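Local structure of D-galactonate dehydratase family member RspA (Pantoea ananatis, 3T6C) at residues Y148-G153 against I373-P378; Y173-M178 against L244-E249; D316-H321 against T345-P350. The protein has low D-gluconate dehydratase activity in vitro, forming 2-dehydro-3-deoxy-D-gluconate with one magnesium ion per subunit, and probably has no significant role in gluconate degradation. All blocks are in the same frame, centred on the assembly; numbering follows the deposited sequence.

Contact 1: Y148-G153 against I373-P378. With GCO (D-gluconic acid), chain D.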
loop_
_atom_site.group_PDB
_atom_site.type_symbol
_atom_site.label_atom_id
_atom_site.label_comp_id
_atom_site.label_asym_id
_atom_site.label_seq_id
_atom_site.Cartn_x
_atom_site.Cartn_y
_atom_site.Cartn_z
ATOM N N TYR A 148 35.995 14.419 -0.627
ATOM C CA TYR A 148 35.776 14.982 -1.949
ATOM C C TYR A 148 35.919 16.489 -1.930
ATOM O O TYR A 148 35.702 17.121 -0.887
ATOM C CB TYR A 148 34.410 14.602 -2.541
ATOM C CG TYR A 148 33.155 15.351 -2.018
ATOM C CD1 TYR A 148 32.754 16.580 -2.598
ATOM C CD2 TYR A 148 32.361 14.802 -1.030
ATOM C CE1 TYR A 148 31.598 17.241 -2.153
ATOM C CE2 TYR A 148 31.159 15.418 -0.613
ATOM C CZ TYR A 148 30.810 16.638 -1.147
ATOM O OH TYR A 148 29.649 17.215 -0.687
ATOM N N VAL A 149 36.316 17.038 -3.070
ATOM C CA VAL A 149 36.613 18.436 -3.162
ATOM C C VAL A 149 35.804 19.038 -4.306
ATOM O O VAL A 149 35.249 18.325 -5.143
ATOM C CB VAL A 149 38.107 18.683 -3.399
ATOM C CG1 VAL A 149 38.901 18.412 -2.102
ATOM C CG2 VAL A 149 38.631 17.877 -4.604
ATOM N N HIS A 150 35.731 20.358 -4.314
ATOM C CA HIS A 150 34.957 21.105 -5.333
ATOM C C HIS A 150 35.813 21.553 -6.504
ATOM O O HIS A 150 36.863 22.197 -6.307
ATOM C CB HIS A 150 34.396 22.383 -4.697
ATOM C CG HIS A 150 33.395 22.151 -3.594
ATOM N ND1 HIS A 150 32.759 23.205 -2.960
ATOM C CD2 HIS A 150 32.928 21.021 -3.008
ATOM C CE1 HIS A 150 31.919 22.728 -2.057
ATOM N NE2 HIS A 150 32.020 21.411 -2.046
ATOM N N THR A 151 35.380 21.202 -7.708
ATOM C CA THR A 151 35.888 21.811 -8.935
ATOM C C THR A 151 34.762 22.537 -9.664
ATOM O O THR A 151 33.560 22.142 -9.603
ATOM C CB THR A 151 36.544 20.829 -9.924
ATOM O OG1 THR A 151 35.573 19.925 -10.406
ATOM C CG2 THR A 151 37.661 20.066 -9.311
ATOM N N ASP A 152 35.141 23.605 -10.375
ATOM C CA ASP A 152 34.145 24.401 -11.051
ATOM C C ASP A 152 34.874 25.014 -12.245
ATOM O O ASP A 152 36.105 24.831 -12.425
ATOM C CB ASP A 152 33.687 25.477 -10.089
ATOM C CG ASP A 152 32.242 25.888 -10.283
ATOM O OD1 ASP A 152 31.867 26.276 -11.421
ATOM O OD2 ASP A 152 31.479 25.837 -9.278
ATOM N N GLY A 153 34.133 25.790 -13.010
ATOM C CA GLY A 153 34.690 26.428 -14.173
ATOM C C GLY A 153 33.594 26.966 -15.038
ATOM O O GLY A 153 32.413 26.605 -14.925
ATOM N N ILE A 373 31.434 9.482 2.514
ATOM C CA ILE A 373 32.475 10.367 1.994
ATOM C C ILE A 373 32.484 11.609 2.882
ATOM O O ILE A 373 31.461 11.899 3.525
ATOM C CB ILE A 373 32.239 10.688 0.479
ATOM C CG1 ILE A 373 33.493 11.312 -0.135
ATOM C CG2 ILE A 373 31.058 11.658 0.311
ATOM C CD1 ILE A 373 34.696 10.308 -0.167
ATOM N N GLN A 374 33.614 12.339 2.899
ATOM C CA GLN A 374 33.617 13.631 3.624
ATOM C C GLN A 374 33.965 14.799 2.705
ATOM O O GLN A 374 35.093 14.925 2.248
ATOM C CB GLN A 374 34.631 13.577 4.771
ATOM C CG GLN A 374 34.564 14.818 5.720
ATOM C CD GLN A 374 33.122 15.135 6.130
ATOM O OE1 GLN A 374 32.525 16.104 5.607
ATOM N NE2 GLN A 374 32.534 14.307 6.992
ATOM N N GLU A 375 32.984 15.666 2.464
ATOM C CA GLU A 375 33.210 16.935 1.789
ATOM C C GLU A 375 34.301 17.711 2.489
ATOM O O GLU A 375 34.331 17.720 3.730
ATOM C CB GLU A 375 31.923 17.739 1.897
ATOM C CG GLU A 375 31.936 19.005 1.044
ATOM C CD GLU A 375 30.591 19.691 1.025
ATOM O OE1 GLU A 375 29.744 19.435 1.879
ATOM O OE2 GLU A 375 30.360 20.528 0.122
ATOM N N TYR A 376 35.155 18.387 1.716
ATOM C CA TYR A 376 36.212 19.152 2.337
ATOM C C TYR A 376 36.477 20.415 1.547
ATOM O O TYR A 376 36.587 20.370 0.318
ATOM C CB TYR A 376 37.463 18.291 2.331
ATOM C CG TYR A 376 38.659 19.016 2.889
ATOM C CD1 TYR A 376 38.749 19.241 4.238
ATOM C CD2 TYR A 376 39.676 19.443 2.048
ATOM C CE1 TYR A 376 39.833 19.891 4.758
ATOM C CE2 TYR A 376 40.790 20.110 2.569
ATOM C CZ TYR A 376 40.826 20.315 3.908
ATOM O OH TYR A 376 41.905 20.970 4.460
ATOM N N THR A 377 36.604 21.545 2.247
ATOM C CA THR A 377 37.151 22.733 1.575
ATOM C C THR A 377 38.326 23.201 2.398
ATOM O O THR A 377 38.321 23.167 3.639
ATOM C CB THR A 377 36.116 23.877 1.398
ATOM O OG1 THR A 377 35.579 24.191 2.662
ATOM C CG2 THR A 377 34.973 23.489 0.502
ATOM N N PRO A 378 39.392 23.599 1.717
ATOM C CA PRO A 378 40.629 23.844 2.453
ATOM C C PRO A 378 40.483 24.926 3.541
ATOM O O PRO A 378 39.679 25.857 3.414
ATOM C CB PRO A 378 41.634 24.260 1.366
ATOM C CG PRO A 378 40.898 24.250 0.064
ATOM C CD PRO A 378 39.544 23.619 0.254
HETATM C C1 GCO D . 27.440 22.122 -0.332
HETATM C C2 GCO D . 26.373 23.126 -0.106
HETATM C C3 GCO D . 26.870 24.530 0.181
HETATM C C4 GCO D . 25.738 25.411 0.669
HETATM C C5 GCO D . 26.249 26.369 1.717
HETATM C C6 GCO D . 25.173 27.278 2.283
HETATM O O1A GCO D . 28.606 22.260 0.144
HETATM O O1B GCO D . 27.118 21.025 -0.895
HETATM O O2 GCO D . 25.379 22.965 -1.083
HETATM O O3 GCO D . 27.422 24.990 -0.997
HETATM O O4 GCO D . 25.229 26.119 -0.447
HETATM O O5 GCO D . 26.807 25.634 2.743
HETATM O O6 GCO D . 25.622 28.159 3.294
HETATM O O HOH W 1 37.005 21.748 -2.113
#

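Contact 2: Y173-M178 against L244-E249. With MG (magnesium ion), chain C; GCO (D-gluconic acid), chain D.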
loop_
_atom_site.group_PDB
_atom_site.type_symbol
_atom_site.label_atom_id
_atom_site.label_comp_id
_atom_site.label_asym_id
_atom_site.label_seq_id
_atom_site.Cartn_x
_atom_site.Cartn_y
_atom_site.Cartn_z
ATOM N N TYR A 173 37.775 11.669 -5.314
ATOM C CA TYR A 173 36.353 11.979 -5.353
ATOM C C TYR A 173 36.248 13.461 -5.590
ATOM O O TYR A 173 36.827 14.247 -4.809
ATOM C CB TYR A 173 35.703 11.643 -4.008
ATOM C CG TYR A 173 35.828 10.183 -3.595
ATOM C CD1 TYR A 173 37.007 9.710 -3.022
ATOM C CD2 TYR A 173 34.738 9.310 -3.726
ATOM C CE1 TYR A 173 37.100 8.417 -2.625
ATOM C CE2 TYR A 173 34.849 7.985 -3.303
ATOM C CZ TYR A 173 36.029 7.570 -2.777
ATOM O OH TYR A 173 36.154 6.258 -2.353
ATOM N N ILE A 174 35.572 13.840 -6.672
ATOM C CA ILE A 174 35.561 15.240 -7.112
ATOM C C ILE A 174 34.158 15.673 -7.494
ATOM O O ILE A 174 33.520 15.018 -8.359
ATOM C CB ILE A 174 36.509 15.408 -8.306
ATOM C CG1 ILE A 174 37.936 15.023 -7.846
ATOM C CG2 ILE A 174 36.516 16.885 -8.752
ATOM C CD1 ILE A 174 38.866 14.836 -8.993
ATOM N N ARG A 175 33.665 16.752 -6.863
ATOM C CA ARG A 175 32.375 17.329 -7.270
ATOM C C ARG A 175 32.631 18.289 -8.430
ATOM O O ARG A 175 33.517 19.141 -8.327
ATOM C CB ARG A 175 31.754 18.099 -6.124
ATOM C CG ARG A 175 30.333 18.554 -6.470
ATOM C CD ARG A 175 29.758 19.414 -5.358
ATOM N NE ARG A 175 30.207 20.799 -5.498
ATOM C CZ ARG A 175 29.627 21.782 -4.828
ATOM N NH1 ARG A 175 28.651 21.503 -3.990
ATOM N NH2 ARG A 175 29.966 23.061 -5.029
ATOM N N CYS A 176 31.852 18.183 -9.489
ATOM C CA CYS A 176 32.029 19.018 -10.716
ATOM C C CYS A 176 30.774 19.820 -10.984
ATOM O O CYS A 176 29.701 19.239 -11.169
ATOM C CB CYS A 176 32.326 18.138 -11.947
ATOM S SG CYS A 176 33.886 17.203 -11.703
ATOM N N GLN A 177 30.912 21.159 -10.956
ATOM C CA GLN A 177 29.855 22.094 -11.294
ATOM C C GLN A 177 30.373 22.937 -12.451
ATOM O O GLN A 177 31.609 23.070 -12.636
ATOM C CB GLN A 177 29.568 23.011 -10.092
ATOM C CG GLN A 177 29.308 22.325 -8.751
ATOM C CD GLN A 177 28.017 21.515 -8.679
ATOM O OE1 GLN A 177 28.058 20.330 -8.336
ATOM N NE2 GLN A 177 26.876 22.164 -8.933
ATOM N N MET A 178 29.469 23.554 -13.192
ATOM C CA MET A 178 29.935 24.494 -14.203
ATOM C C MET A 178 29.125 25.728 -13.933
ATOM O O MET A 178 27.946 25.781 -14.261
ATOM C CB MET A 178 29.658 23.881 -15.586
ATOM C CG MET A 178 30.225 24.678 -16.735
ATOM S SD MET A 178 30.007 23.724 -18.294
ATOM C CE MET A 178 28.220 23.669 -18.421
ATOM N N LEU A 244 30.984 13.721 -8.667
ATOM C CA LEU A 244 29.758 14.075 -7.916
ATOM C C LEU A 244 29.166 15.334 -8.530
ATOM O O LEU A 244 29.875 16.111 -9.167
ATOM C CB LEU A 244 30.106 14.383 -6.440
ATOM C CG LEU A 244 30.598 13.231 -5.563
ATOM C CD1 LEU A 244 32.024 12.707 -5.925
ATOM C CD2 LEU A 244 30.534 13.648 -4.138
ATOM N N HIS A 245 27.848 15.530 -8.378
ATOM C CA HIS A 245 27.231 16.773 -8.849
ATOM C C HIS A 245 26.148 17.188 -7.859
ATOM O O HIS A 245 25.429 16.325 -7.338
ATOM C CB HIS A 245 26.624 16.640 -10.276
ATOM C CG HIS A 245 26.053 17.935 -10.779
ATOM N ND1 HIS A 245 26.847 19.026 -11.106
ATOM C CD2 HIS A 245 24.767 18.345 -10.904
ATOM C CE1 HIS A 245 26.054 20.038 -11.455
ATOM N NE2 HIS A 245 24.797 19.654 -11.332
ATOM N N ASP A 246 26.036 18.496 -7.616
ATOM C CA ASP A 246 25.027 19.025 -6.688
ATOM C C ASP A 246 23.986 19.834 -7.465
ATOM O O ASP A 246 24.304 20.940 -8.005
ATOM C CB ASP A 246 25.762 19.926 -5.665
ATOM C CG ASP A 246 24.884 20.367 -4.485
ATOM O OD1 ASP A 246 23.640 20.211 -4.510
ATOM O OD2 ASP A 246 25.471 20.877 -3.489
ATOM N N ALA A 247 22.757 19.309 -7.552
ATOM C CA ALA A 247 21.682 20.040 -8.255
ATOM C C ALA A 247 21.153 21.184 -7.399
ATOM O O ALA A 247 20.538 22.086 -7.931
ATOM C CB ALA A 247 20.574 19.086 -8.575
ATOM N N HIS A 248 21.377 21.116 -6.079
ATOM C CA HIS A 248 21.102 22.254 -5.162
ATOM C C HIS A 248 19.698 22.817 -5.306
ATOM O O HIS A 248 19.493 24.034 -5.364
ATOM C CB HIS A 248 22.147 23.355 -5.358
ATOM C CG HIS A 248 22.458 24.146 -4.112
ATOM N ND1 HIS A 248 21.614 25.116 -3.611
ATOM C CD2 HIS A 248 23.548 24.142 -3.308
ATOM C CE1 HIS A 248 22.166 25.674 -2.541
ATOM N NE2 HIS A 248 23.341 25.097 -2.331
ATOM N N GLU A 249 18.734 21.889 -5.408
ATOM C CA GLU A 249 17.271 22.179 -5.495
ATOM C C GLU A 249 16.892 23.192 -6.607
ATOM O O GLU A 249 15.840 23.817 -6.503
ATOM C CB GLU A 249 16.665 22.618 -4.122
ATOM C CG GLU A 249 17.257 23.935 -3.495
ATOM C CD GLU A 249 16.632 24.362 -2.138
ATOM O OE1 GLU A 249 15.758 23.633 -1.617
ATOM O OE2 GLU A 249 17.005 25.469 -1.643
HETATM MG MG MG C . 25.075 20.851 -1.483
HETATM C C1 GCO D . 27.440 22.122 -0.332
HETATM C C2 GCO D . 26.373 23.126 -0.106
HETATM C C3 GCO D . 26.870 24.530 0.181
HETATM C C4 GCO D . 25.738 25.411 0.669
HETATM C C5 GCO D . 26.249 26.369 1.717
HETATM C C6 GCO D . 25.173 27.278 2.283
HETATM O O1A GCO D . 28.606 22.260 0.144
HETATM O O1B GCO D . 27.118 21.025 -0.895
HETATM O O2 GCO D . 25.379 22.965 -1.083
HETATM O O3 GCO D . 27.422 24.990 -0.997
HETATM O O4 GCO D . 25.229 26.119 -0.447
HETATM O O5 GCO D . 26.807 25.634 2.743
HETATM O O6 GCO D . 25.622 28.159 3.294
HETATM O O HOH W 2 23.085 21.108 -2.090
#

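Contact 3: D316-H321 against T345-P350. With GCO (D-gluconic acid), chain D.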
loop_
_atom_site.group_PDB
_atom_site.type_symbol
_atom_site.label_atom_id
_atom_site.label_comp_id
_atom_site.label_asym_id
_atom_site.label_seq_id
_atom_site.Cartn_x
_atom_site.Cartn_y
_atom_site.Cartn_z
ATOM N N ASP A 316 20.801 7.356 -0.912
ATOM C CA ASP A 316 21.971 6.553 -0.571
ATOM C C ASP A 316 22.958 7.191 0.372
ATOM O O ASP A 316 23.800 6.498 0.947
ATOM C CB ASP A 316 22.648 6.181 -1.881
ATOM C CG ASP A 316 21.646 5.604 -2.848
ATOM O OD1 ASP A 316 21.309 6.277 -3.851
ATOM O OD2 ASP A 316 21.169 4.455 -2.545
ATOM N N TYR A 317 22.842 8.523 0.526
ATOM C CA TYR A 317 23.745 9.300 1.390
ATOM C C TYR A 317 22.955 10.347 2.093
ATOM O O TYR A 317 22.215 11.105 1.461
ATOM C CB TYR A 317 24.847 10.032 0.560
ATOM C CG TYR A 317 25.771 9.052 -0.154
ATOM C CD1 TYR A 317 25.478 8.624 -1.452
ATOM C CD2 TYR A 317 26.901 8.537 0.474
ATOM C CE1 TYR A 317 26.302 7.679 -2.108
ATOM C CE2 TYR A 317 27.738 7.591 -0.181
ATOM C CZ TYR A 317 27.428 7.208 -1.454
ATOM O OH TYR A 317 28.218 6.289 -2.108
ATOM N N ILE A 318 23.139 10.426 3.403
ATOM C CA ILE A 318 22.502 11.467 4.228
ATOM C C ILE A 318 23.543 12.580 4.426
ATOM O O ILE A 318 24.707 12.352 4.760
ATOM C CB ILE A 318 21.960 10.845 5.550
ATOM C CG1 ILE A 318 21.232 11.919 6.370
ATOM C CG2 ILE A 318 23.066 10.315 6.433
ATOM C CD1 ILE A 318 19.988 12.486 5.663
ATOM N N ARG A 319 23.098 13.788 4.085
ATOM C CA ARG A 319 23.927 15.000 3.968
ATOM C C ARG A 319 23.895 16.006 5.106
ATOM O O ARG A 319 24.316 17.164 4.915
ATOM C CB ARG A 319 23.663 15.714 2.623
ATOM C CG ARG A 319 24.072 14.881 1.399
ATOM C CD ARG A 319 25.568 15.121 1.084
ATOM N NE ARG A 319 25.822 16.550 0.823
ATOM C CZ ARG A 319 26.954 17.200 1.151
ATOM N NH1 ARG A 319 27.940 16.619 1.867
ATOM N NH2 ARG A 319 27.115 18.481 0.786
ATOM N N CYS A 320 23.314 15.637 6.237
ATOM C CA CYS A 320 23.037 16.701 7.224
ATOM C C CYS A 320 24.237 17.563 7.545
ATOM O O CYS A 320 25.409 17.083 7.646
ATOM C CB CYS A 320 22.600 16.093 8.536
ATOM S SG CYS A 320 21.039 15.141 8.342
ATOM N N HIS A 321 23.922 18.850 7.773
ATOM C CA HIS A 321 24.869 19.778 8.409
ATOM C C HIS A 321 24.586 19.456 9.864
ATOM O O HIS A 321 23.476 19.767 10.402
ATOM C CB HIS A 321 24.421 21.197 8.015
ATOM C CG HIS A 321 25.279 22.315 8.550
ATOM N ND1 HIS A 321 26.519 22.616 8.025
ATOM C CD2 HIS A 321 25.025 23.254 9.485
ATOM C CE1 HIS A 321 27.020 23.658 8.670
ATOM N NE2 HIS A 321 26.119 24.079 9.544
ATOM N N THR A 345 26.871 7.863 5.212
ATOM C CA THR A 345 26.935 9.280 5.665
ATOM C C THR A 345 27.786 10.134 4.725
ATOM O O THR A 345 28.815 9.662 4.182
ATOM C CB THR A 345 27.471 9.407 7.124
ATOM O OG1 THR A 345 28.882 9.110 7.131
ATOM C CG2 THR A 345 26.747 8.443 8.053
ATOM N N ALA A 346 27.299 11.348 4.422
ATOM C CA ALA A 346 28.148 12.350 3.782
ATOM C C ALA A 346 27.786 13.668 4.468
ATOM O O ALA A 346 27.178 14.568 3.829
ATOM C CB ALA A 346 27.717 12.360 2.267
ATOM N N TRP A 347 28.417 13.953 5.598
ATOM C CA TRP A 347 28.035 15.183 6.320
ATOM C C TRP A 347 28.434 16.409 5.520
ATOM O O TRP A 347 29.508 16.459 4.923
ATOM C CB TRP A 347 28.718 15.230 7.708
ATOM C CG TRP A 347 28.511 13.973 8.548
ATOM C CD1 TRP A 347 29.491 13.151 9.032
ATOM C CD2 TRP A 347 27.278 13.423 8.988
ATOM N NE1 TRP A 347 28.946 12.127 9.763
ATOM C CE2 TRP A 347 27.592 12.250 9.743
ATOM C CE3 TRP A 347 25.928 13.794 8.831
ATOM C CZ2 TRP A 347 26.626 11.495 10.391
ATOM C CZ3 TRP A 347 24.949 12.984 9.444
ATOM C CH2 TRP A 347 25.316 11.860 10.213
ATOM N N HIS A 348 27.566 17.429 5.585
ATOM C CA HIS A 348 27.848 18.737 4.916
ATOM C C HIS A 348 29.027 19.443 5.581
ATOM O O HIS A 348 29.102 19.532 6.831
ATOM C CB HIS A 348 26.556 19.539 5.006
ATOM C CG HIS A 348 26.650 20.965 4.513
ATOM N ND1 HIS A 348 26.817 22.023 5.387
ATOM C CD2 HIS A 348 26.546 21.513 3.275
ATOM C CE1 HIS A 348 26.833 23.163 4.704
ATOM N NE2 HIS A 348 26.634 22.886 3.428
ATOM N N SER A 349 30.026 19.798 4.763
ATOM C CA SER A 349 31.217 20.461 5.308
ATOM C C SER A 349 31.965 21.356 4.308
ATOM O O SER A 349 33.064 20.988 3.892
ATOM C CB SER A 349 32.141 19.360 5.821
ATOM O OG SER A 349 33.052 19.923 6.758
ATOM N N PRO A 350 31.388 22.461 3.899
ATOM C CA PRO A 350 31.871 23.522 3.024
ATOM C C PRO A 350 32.582 24.569 3.917
ATOM O O PRO A 350 33.303 24.230 4.850
ATOM C CB PRO A 350 30.604 24.008 2.337
ATOM C CG PRO A 350 29.652 23.980 3.379
ATOM C CD PRO A 350 30.031 22.806 4.337
HETATM C C1 GCO D . 27.440 22.122 -0.332
HETATM C C2 GCO D . 26.373 23.126 -0.106
HETATM C C3 GCO D . 26.870 24.530 0.181
HETATM C C4 GCO D . 25.738 25.411 0.669
HETATM C C5 GCO D . 26.249 26.369 1.717
HETATM C C6 GCO D . 25.173 27.278 2.283
HETATM O O1A GCO D . 28.606 22.260 0.144
HETATM O O1B GCO D . 27.118 21.025 -0.895
HETATM O O2 GCO D . 25.379 22.965 -1.083
HETATM O O3 GCO D . 27.422 24.990 -0.997
HETATM O O4 GCO D . 25.229 26.119 -0.447
HETATM O O5 GCO D . 26.807 25.634 2.743
HETATM O O6 GCO D . 25.622 28.159 3.294
#

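Contact 1: Y148-G153 against I373-P378
The phenol ring of Y148 lies with one face over the backbone and CB of E375, E375 CA sitting 3.7 Å from the ring centroid in a CH-pi contact, while I373 reaches its edge, CG2 being 3.7 Å from Y148 CD2. The smaller ring of H150 has T377 CG2 over one face, and in its plane, at the edge, lies E375 OE2. H150 NE2 donates to this oxygen across 2.9 Å, meeting the anti lone pair of the carboxylate. E375 CG is anti to the backbone N (chi1 -171°) and the chain runs out extended, which carries the carboxylate along the phenol to the histidine; its plane stays within 18° of the Y148 ring.

Backbone bonds from Y148 N to Q374 O and from Y376 N to Y148 O set the parallel pairing of strands 145-151 and 374-375, which joins the first strand of the enolase-type barrel to the last. Where the strands part, a water bridges H150 N and Y376 O.

E375 OE2 also stands 2.5 Å from O1A of D-gluconate, and E375 OE1 is held by a salt bridge to R319 and by S349 N. The carboxylate is thus fixed from several sides: H150, itself probably a substrate-binding residue by similarity, holds the same E375 oxygen that meets the carboxyl end of the ligand.

Contact 2: Y173-M178 against L244-E249
Q177 turns back at its second torsion (chi2 -67°) and lays its amide against H245 and D246, while D246 holds CG anti to its own backbone N (chi1 -170°), sending the carboxylate toward R175 and the magnesium ion. The amide grips D246 by its backbone at two points: Q177 OE1 takes the N-H of D246 at 2.8 Å, in the carbonyl plane on a lone pair, and Q177 NE2 gives a hydrogen bond to D246 O at 3.0 Å. The same NE2 also serves M180 O. The amide lies nearly parallel to the H245 imidazole, displaced above it, with Q177 NE2 3.4 Å from H245 CE1. The imidazole directs ND1 at C176 O, 2.9 Å away; the bond is close to straight (174°) and lies in both the ring plane and the carbonyl plane. The far nitrogen of H245 is bonded to Y222.

Further back, strands 173-176 and 242-246 run parallel, with L244 N bonded to I174 O and C176 N to L244 O. R175 and L244 face the barrel interior from paired positions. R175 runs out from the strand and bends at its third torsion, which brings NH1 within 3.3 Å of D246 OD2, the two planes steeply inclined, and NH1 is hydrogen-bonded to Y181 OH.

D246 OD2 binds magnesium at 2.0 Å, beside O1B and O2 of D-gluconate and a water; E272 and E298 complete the site. Two residues on, H248 NE2 forms a 2.9 Å hydrogen bond with the ligand's O4. H248 and Y181 are, by similarity, the probable proton donors/acceptors. Q177 thus sits in the second shell, where its two bonds to the D246 backbone probably steady the metal ligand, and R175 would add positive charge next to a metal-bound carboxylate and a tyrosine hydroxyl.

Contact 3: D316-H321 against T345-P350
R319 folds back over A346 on its way to the substrate. Its CB and CG stay near A346 O; CD closes in to 3.2 Å of that oxygen and also packs on A346 CB. Bends at the second and third torsions (chi2 -87°, chi3 -59°) curl the chain, NE and CZ pass the same oxygen at longer range, and NH1 then donates to A346 O at 2.9 Å, coming from above the carbonyl plane. One face of the guanidinium lies over H348 CB. At the tip, NH2 stands 3.0 Å from D-gluconate O1B, a metal-bound oxygen, and is hydrogen-bonded to E272 OE2 as well, so the group is held between the A346 carbonyl, the carboxylates of E272 and E375, and the substrate.

H348 is placed by C320 and H321. Its N-H is bonded to C320 O at 3.0 Å. The ring sets ND1 2.7 Å from H321 ND1, rim to rim with the planes at 69°; the opposite nitrogen, NE2, donates to the ligand's O5 at 2.8 Å. P350, at a position linked by similarity to activity and specificity, brings CG to 3.4 Å from the same O5. By contrast, C320 N is buried without a partner.

A346 N bonded to I318 O continues the parallel pairing of strands 317-318 and 344-345, neighbours in the barrel. Outward, W347 meets C320 CB with its six-membered ring and wedges between helices 328-340 and 355-367, while I318 packs on helix 328-340. Past the strand ends, H321 NE2 is bonded to T63 O, and its ring meets W104 of a second subunit.

Overall arrangement
All three contacts are buried in the same barrel and converge on one D-gluconate. Contacts 1 and 2 are joined directly, since strands 145-151 and 173-176 are neighbours paired through V149, R175 and T151. Contact 3 shares no strand with either, but meets contact 1 through E375, and its nearest atoms stay about 5 Å from contact 2. It lies nearest the chain's centre and is built mostly from loop, and there R319 and H348 reach the ligand while leaning on backbone carbonyls and H321; contact 2 supplies a metal ligand and contact 1 a carboxylate at the ligand's acid end. Other subunits touch contacts 2 and 3, whereas no other chain touches contact 1.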